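Rhamnosidase B (PDB 2OKX) hydrolyses terminal alpha-L-rhamnose residues from glycosides and probably inverts the anomeric configuration, as a member of glycoside hydrolase family 78. Local coordinates at residues Leu203-Ile208 with Ile441-Glu446; Ala445-Phe450 with Ile524-Ser529. All coordinates share one frame; numbering follows the deposited sequence.

Interaction 1 (Leu203-Ile208 with Ile441-Glu446); sequences LYPASI and IDLGAE
Ser-207 pairs with Asp-442 in antiparallel fashion, and a classic beta bulge places Ala-206 beside the same residue. Asp-442 O accepts from both Ala-206 N, at 2.8 Å, and Ser-207 N, at 3.1 Å. Asp-442 N returns a bond to Ser-207 O. Pro-205 then packs across Ile-441. The packing is tight: Pro-205 CB lies 3.3 Å from Ile-441 CG2, and the same methyl meets Pro-205 CG. Ile-441 CG2, anti to the backbone N, is the branch that meets the proline. On the other branch Ile-441 CD1 meets Ile-208 CG1 at 3.9 Å, the two side chains lying side by side and pointing the same way. On the other face sit Ser-207 and Asp-442. One water joins Ser-207 OG to Asp-442 OD2. Asp-442 OD1 closes an Asx turn by accepting from Gly-444 N at 2.7 Å, met from above the carboxylate plane; a salt bridge to Arg-506 also holds this oxygen. The chain turns a corner here, at Gly-444 and Ala-445. Gly-444 has a positive phi of 100°, and its CA lies 3.7 Å from Ala-206 CB. A second water links Tyr-204 O and Leu-443 O. Strand 207-215 lies next to strand 436-443 in a mixed sheet, with strand 507-513 beyond. Ile-208 rests on helix 414-417, and Leu-443 touches Ile-526 of strand 520-528.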
loop_
_atom_site.group_PDB
_atom_site.type_symbol
_atom_site.label_atom_id
_atom_site.label_comp_id
_atom_site.label_asym_id
_atom_site.label_seq_id
_atom_site.Cartn_x
_atom_site.Cartn_y
_atom_site.Cartn_z
ATOM N N LEU A 203 -10.889 -1.527 17.976
ATOM C CA LEU A 203 -10.422 -0.312 18.623
ATOM C C LEU A 203 -11.429 0.799 18.373
ATOM O O LEU A 203 -11.876 1.000 17.241
ATOM C CB LEU A 203 -9.052 0.092 18.068
ATOM C CG LEU A 203 -7.923 -0.916 18.284
ATOM C CD1 LEU A 203 -6.659 -0.431 17.584
ATOM C CD2 LEU A 203 -7.688 -1.103 19.783
ATOM N N TYR A 204 -11.804 1.503 19.435
ATOM C CA TYR A 204 -12.747 2.599 19.312
ATOM C C TYR A 204 -12.001 3.886 18.975
ATOM O O TYR A 204 -10.805 4.000 19.238
ATOM C CB TYR A 204 -13.540 2.778 20.610
ATOM C CG TYR A 204 -14.556 1.686 20.844
ATOM C CD1 TYR A 204 -14.171 0.438 21.336
ATOM C CD2 TYR A 204 -15.897 1.882 20.513
ATOM C CE1 TYR A 204 -15.101 -0.592 21.485
ATOM C CE2 TYR A 204 -16.832 0.861 20.657
ATOM C CZ TYR A 204 -16.429 -0.368 21.139
ATOM O OH TYR A 204 -17.349 -1.383 21.253
ATOM N N PRO A 205 -12.696 4.861 18.362
ATOM C CA PRO A 205 -12.105 6.148 17.985
ATOM C C PRO A 205 -11.734 6.975 19.214
ATOM O O PRO A 205 -12.178 6.678 20.321
ATOM C CB PRO A 205 -13.212 6.814 17.164
ATOM C CG PRO A 205 -13.945 5.645 16.568
ATOM C CD PRO A 205 -14.032 4.709 17.758
ATOM N N ALA A 206 -10.930 8.015 19.011
ATOM C CA ALA A 206 -10.505 8.872 20.111
ATOM C C ALA A 206 -11.446 10.041 20.349
ATOM O O ALA A 206 -11.718 10.399 21.493
ATOM C CB ALA A 206 -9.090 9.402 19.852
ATOM N N SER A 207 -11.944 10.638 19.272
ATOM C CA SER A 207 -12.824 11.789 19.416
ATOM C C SER A 207 -13.649 12.063 18.169
ATOM O O SER A 207 -13.453 11.440 17.122
ATOM C CB SER A 207 -11.986 13.032 19.708
ATOM O OG SER A 207 -11.146 13.338 18.597
ATOM N N ILE A 208 -14.586 12.993 18.296
ATOM C CA ILE A 208 -15.384 13.401 17.154
ATOM C C ILE A 208 -14.876 14.804 16.907
ATOM O O ILE A 208 -15.010 15.683 17.759
ATOM C CB ILE A 208 -16.889 13.427 17.460
ATOM C CG1 ILE A 208 -17.387 11.991 17.671
ATOM C CG2 ILE A 208 -17.639 14.110 16.297
ATOM C CD1 ILE A 208 -18.889 11.858 17.796
ATOM N N ILE A 441 -14.851 11.490 12.370
ATOM C CA ILE A 441 -14.406 10.682 13.496
ATOM C C ILE A 441 -12.885 10.602 13.483
ATOM O O ILE A 441 -12.305 10.209 12.479
ATOM C CB ILE A 441 -14.969 9.244 13.379
ATOM C CG1 ILE A 441 -16.499 9.286 13.259
ATOM C CG2 ILE A 441 -14.536 8.411 14.566
ATOM C CD1 ILE A 441 -17.187 9.927 14.424
ATOM N N ASP A 442 -12.249 10.962 14.593
ATOM C CA ASP A 442 -10.787 10.921 14.689
ATOM C C ASP A 442 -10.341 9.699 15.484
ATOM O O ASP A 442 -10.637 9.583 16.674
ATOM C CB ASP A 442 -10.267 12.194 15.372
ATOM C CG ASP A 442 -8.743 12.287 15.379
ATOM O OD1 ASP A 442 -8.064 11.353 14.896
ATOM O OD2 ASP A 442 -8.224 13.310 15.873
ATOM N N LEU A 443 -9.628 8.787 14.824
ATOM C CA LEU A 443 -9.133 7.590 15.495
ATOM C C LEU A 443 -8.054 7.947 16.524
ATOM O O LEU A 443 -7.772 7.161 17.423
ATOM C CB LEU A 443 -8.551 6.597 14.477
ATOM C CG LEU A 443 -9.522 5.972 13.473
ATOM C CD1 LEU A 443 -8.817 4.854 12.711
ATOM C CD2 LEU A 443 -10.741 5.424 14.210
ATOM N N GLY A 444 -7.456 9.129 16.385
ATOM C CA GLY A 444 -6.416 9.558 17.312
ATOM C C GLY A 444 -5.035 9.347 16.719
ATOM O O GLY A 444 -4.057 9.985 17.113
ATOM N N ALA A 445 -4.966 8.436 15.758
ATOM C CA ALA A 445 -3.724 8.119 15.075
ATOM C C ALA A 445 -4.074 7.340 13.824
ATOM O O ALA A 445 -5.202 6.880 13.658
ATOM C CB ALA A 445 -2.820 7.273 15.975
ATOM N N GLU A 446 -3.105 7.199 12.937
ATOM C CA GLU A 446 -3.316 6.439 11.725
ATOM C C GLU A 446 -3.563 4.999 12.165
ATOM O O GLU A 446 -2.986 4.542 13.153
ATOM C CB GLU A 446 -2.060 6.505 10.854
ATOM C CG GLU A 446 -2.141 5.749 9.533
ATOM C CD GLU A 446 -2.406 6.665 8.349
ATOM O OE1 GLU A 446 -2.256 6.200 7.196
ATOM O OE2 GLU A 446 -2.763 7.844 8.564
HETATM O O HOH W 1 -8.459 4.374 17.425
HETATM O O HOH W 2 -8.420 13.003 18.701
#

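Interaction 2 (Ala445-Phe450 with Ile524-Ser529)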
loop_
_atom_site.group_PDB
_atom_site.type_symbol
_atom_site.label_atom_id
_atom_site.label_comp_id
_atom_site.label_asym_id
_atom_site.label_seq_id
_atom_site.Cartn_x
_atom_site.Cartn_y
_atom_site.Cartn_z
ATOM N N ALA A 445 -4.966 8.436 15.758
ATOM C CA ALA A 445 -3.724 8.119 15.075
ATOM C C ALA A 445 -4.074 7.340 13.824
ATOM O O ALA A 445 -5.202 6.880 13.658
ATOM C CB ALA A 445 -2.820 7.273 15.975
ATOM N N GLU A 446 -3.105 7.199 12.937
ATOM C CA GLU A 446 -3.316 6.439 11.725
ATOM C C GLU A 446 -3.563 4.999 12.165
ATOM O O GLU A 446 -2.986 4.542 13.153
ATOM C CB GLU A 446 -2.060 6.505 10.854
ATOM C CG GLU A 446 -2.141 5.749 9.533
ATOM C CD GLU A 446 -2.406 6.665 8.349
ATOM O OE1 GLU A 446 -2.256 6.200 7.196
ATOM O OE2 GLU A 446 -2.763 7.844 8.564
ATOM N N ARG A 447 -4.451 4.303 11.461
ATOM C CA ARG A 447 -4.713 2.900 11.747
ATOM C C ARG A 447 -4.948 2.196 10.413
ATOM O O ARG A 447 -5.110 2.844 9.376
ATOM C CB ARG A 447 -5.914 2.726 12.690
ATOM C CG ARG A 447 -5.637 3.209 14.124
ATOM C CD ARG A 447 -6.581 2.585 15.145
ATOM N NE ARG A 447 -6.345 3.071 16.508
ATOM C CZ ARG A 447 -5.262 2.804 17.238
ATOM N NH1 ARG A 447 -4.288 2.045 16.756
ATOM N NH2 ARG A 447 -5.153 3.300 18.465
ATOM N N SER A 448 -4.931 0.871 10.433
ATOM C CA SER A 448 -5.127 0.095 9.217
ATOM C C SER A 448 -6.009 -1.089 9.557
ATOM O O SER A 448 -5.695 -1.869 10.460
ATOM C CB SER A 448 -3.775 -0.391 8.683
ATOM O OG SER A 448 -3.921 -1.209 7.535
ATOM N N GLY A 449 -7.119 -1.227 8.845
ATOM C CA GLY A 449 -7.999 -2.338 9.138
ATOM C C GLY A 449 -9.385 -2.271 8.537
ATOM O O GLY A 449 -9.614 -1.629 7.507
ATOM N N PHE A 450 -10.317 -2.926 9.217
ATOM C CA PHE A 450 -11.696 -3.031 8.763
ATOM C C PHE A 450 -12.681 -2.181 9.552
ATOM O O PHE A 450 -12.898 -2.394 10.750
ATOM C CB PHE A 450 -12.090 -4.507 8.809
ATOM C CG PHE A 450 -11.049 -5.414 8.206
ATOM C CD1 PHE A 450 -10.850 -5.446 6.824
ATOM C CD2 PHE A 450 -10.217 -6.178 9.018
ATOM C CE1 PHE A 450 -9.835 -6.222 6.264
ATOM C CE2 PHE A 450 -9.195 -6.960 8.466
ATOM C CZ PHE A 450 -9.005 -6.980 7.085
ATOM N N ILE A 524 -19.096 3.121 16.119
ATOM C CA ILE A 524 -18.343 3.216 14.879
ATOM C C ILE A 524 -16.929 2.926 15.377
ATOM O O ILE A 524 -16.496 3.478 16.394
ATOM C CB ILE A 524 -18.457 4.632 14.236
ATOM C CG1 ILE A 524 -17.555 4.730 13.002
ATOM C CG2 ILE A 524 -18.099 5.704 15.238
ATOM C CD1 ILE A 524 -17.932 3.786 11.868
ATOM N N TYR A 525 -16.224 2.039 14.689
ATOM C CA TYR A 525 -14.888 1.654 15.128
ATOM C C TYR A 525 -14.111 1.033 13.983
ATOM O O TYR A 525 -14.595 0.960 12.854
ATOM C CB TYR A 525 -15.011 0.612 16.238
ATOM C CG TYR A 525 -15.815 -0.597 15.796
ATOM C CD1 TYR A 525 -17.205 -0.630 15.936
ATOM C CD2 TYR A 525 -15.194 -1.674 15.162
ATOM C CE1 TYR A 525 -17.956 -1.707 15.450
ATOM C CE2 TYR A 525 -15.930 -2.748 14.673
ATOM C CZ TYR A 525 -17.310 -2.758 14.819
ATOM O OH TYR A 525 -18.033 -3.816 14.316
ATOM N N ILE A 526 -12.901 0.580 14.284
ATOM C CA ILE A 526 -12.087 -0.087 13.283
ATOM C C ILE A 526 -11.516 -1.352 13.891
ATOM O O ILE A 526 -11.164 -1.378 15.071
ATOM C CB ILE A 526 -10.912 0.799 12.776
ATOM C CG1 ILE A 526 -10.231 0.102 11.593
ATOM C CG2 ILE A 526 -9.885 1.044 13.903
ATOM C CD1 ILE A 526 -9.169 0.935 10.884
ATOM N N ARG A 527 -11.477 -2.422 13.108
ATOM C CA ARG A 527 -10.880 -3.653 13.590
ATOM C C ARG A 527 -9.494 -3.597 12.975
ATOM O O ARG A 527 -9.301 -3.934 11.803
ATOM C CB ARG A 527 -11.667 -4.882 13.107
ATOM C CG ARG A 527 -13.083 -4.958 13.691
ATOM C CD ARG A 527 -13.836 -6.216 13.254
ATOM N NE ARG A 527 -13.246 -7.424 13.823
ATOM C CZ ARG A 527 -13.426 -7.836 15.075
ATOM N NH1 ARG A 527 -14.194 -7.144 15.910
ATOM N NH2 ARG A 527 -12.818 -8.934 15.498
ATOM N N GLN A 528 -8.532 -3.115 13.755
ATOM C CA GLN A 528 -7.162 -2.997 13.272
ATOM C C GLN A 528 -6.594 -4.376 13.010
ATOM O O GLN A 528 -6.851 -5.314 13.765
ATOM C CB GLN A 528 -6.291 -2.250 14.290
ATOM C CG GLN A 528 -4.835 -2.106 13.860
ATOM C CD GLN A 528 -4.103 -1.049 14.659
ATOM O OE1 GLN A 528 -4.377 0.143 14.529
ATOM N NE2 GLN A 528 -3.177 -1.481 15.502
ATOM N N SER A 529 -5.820 -4.495 11.938
ATOM C CA SER A 529 -5.235 -5.775 11.561
ATOM C C SER A 529 -3.808 -5.629 11.049
ATOM O O SER A 529 -3.569 -4.933 10.066
ATOM C CB SER A 529 -6.094 -6.435 10.476
ATOM O OG SER A 529 -5.475 -7.615 9.986
HETATM O O HOH W 3 -1.835 0.031 17.706
#
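Arg-447 NH1 donates to Gln-528 OE1 at 2.9 Å, the one side-chain hydrogen bond between the two segments. The acceptor sits at the edge of the guanidinium, 15° out of its plane. The side chains cross at about a right angle, with guanidinium and amide planes 50° apart. A water accepts from Gln-528 NE2 and, weakly, from Arg-447 NH1. Arg-447 NH2 binds a glycerol, probably from the crystallisation liquor. Three backbone bonds follow. Phe-450 and Arg-527 form an antiparallel hydrogen-bonded pair, with Phe-450 N to Arg-527 O at 3.0 Å and Arg-527 N to Phe-450 O at 2.8 Å. Ser-529 N donates to Ser-448 O. This is antiparallel strand pairing within the concanavalin-like domain. It sets in where the chain turns a corner at Gly-449, between strands 446-448 and 450-457. Gly-449 pairs with Gln-528 without hydrogen bonds, and its CA makes a CA-H...O contact with Arg-527 O at 3.4 Å, a close approach that glycine allows. Ile-526 packs against the corner. Its CG1 is anti to the backbone N (chi1 -172°), and beyond it CD1 reaches Gly-449 N at 3.6 Å. Ile-526 CG2 meets Arg-447 CD. Phe-450 CE2 lies 3.7 Å from Ser-529 CB, and the ring also makes a cation-pi contact with Arg-61. Farther out, Arg-527 bends away to a salt bridge with Glu-200, while Ser-448 OG bonds Arg-502.

The centres of interactions 1 and 2 are 9 Å apart, and both contacts include Ala-445 and Glu-446. Along the chain, 203-208 comes first, 441-446 overlaps 445-450, and 524-529 comes last. Strand 436-443 belongs to the mixed sheet, whereas 450-457 and 520-528 pair in an antiparallel one. The short strand 446-448 bridges them in sequence. The first segment also spans both sheets: Leu-203 N probably bonds Ile-526 O, while 207-215 lines up with 436-443. Pro-205 CD packs on Ile-524 O at 3.1 Å. Interaction 1 joins 203-208 to the concanavalin-like domain at the corner of 444 and 445; interaction 2 is a pairing within that domain at the corner of 449.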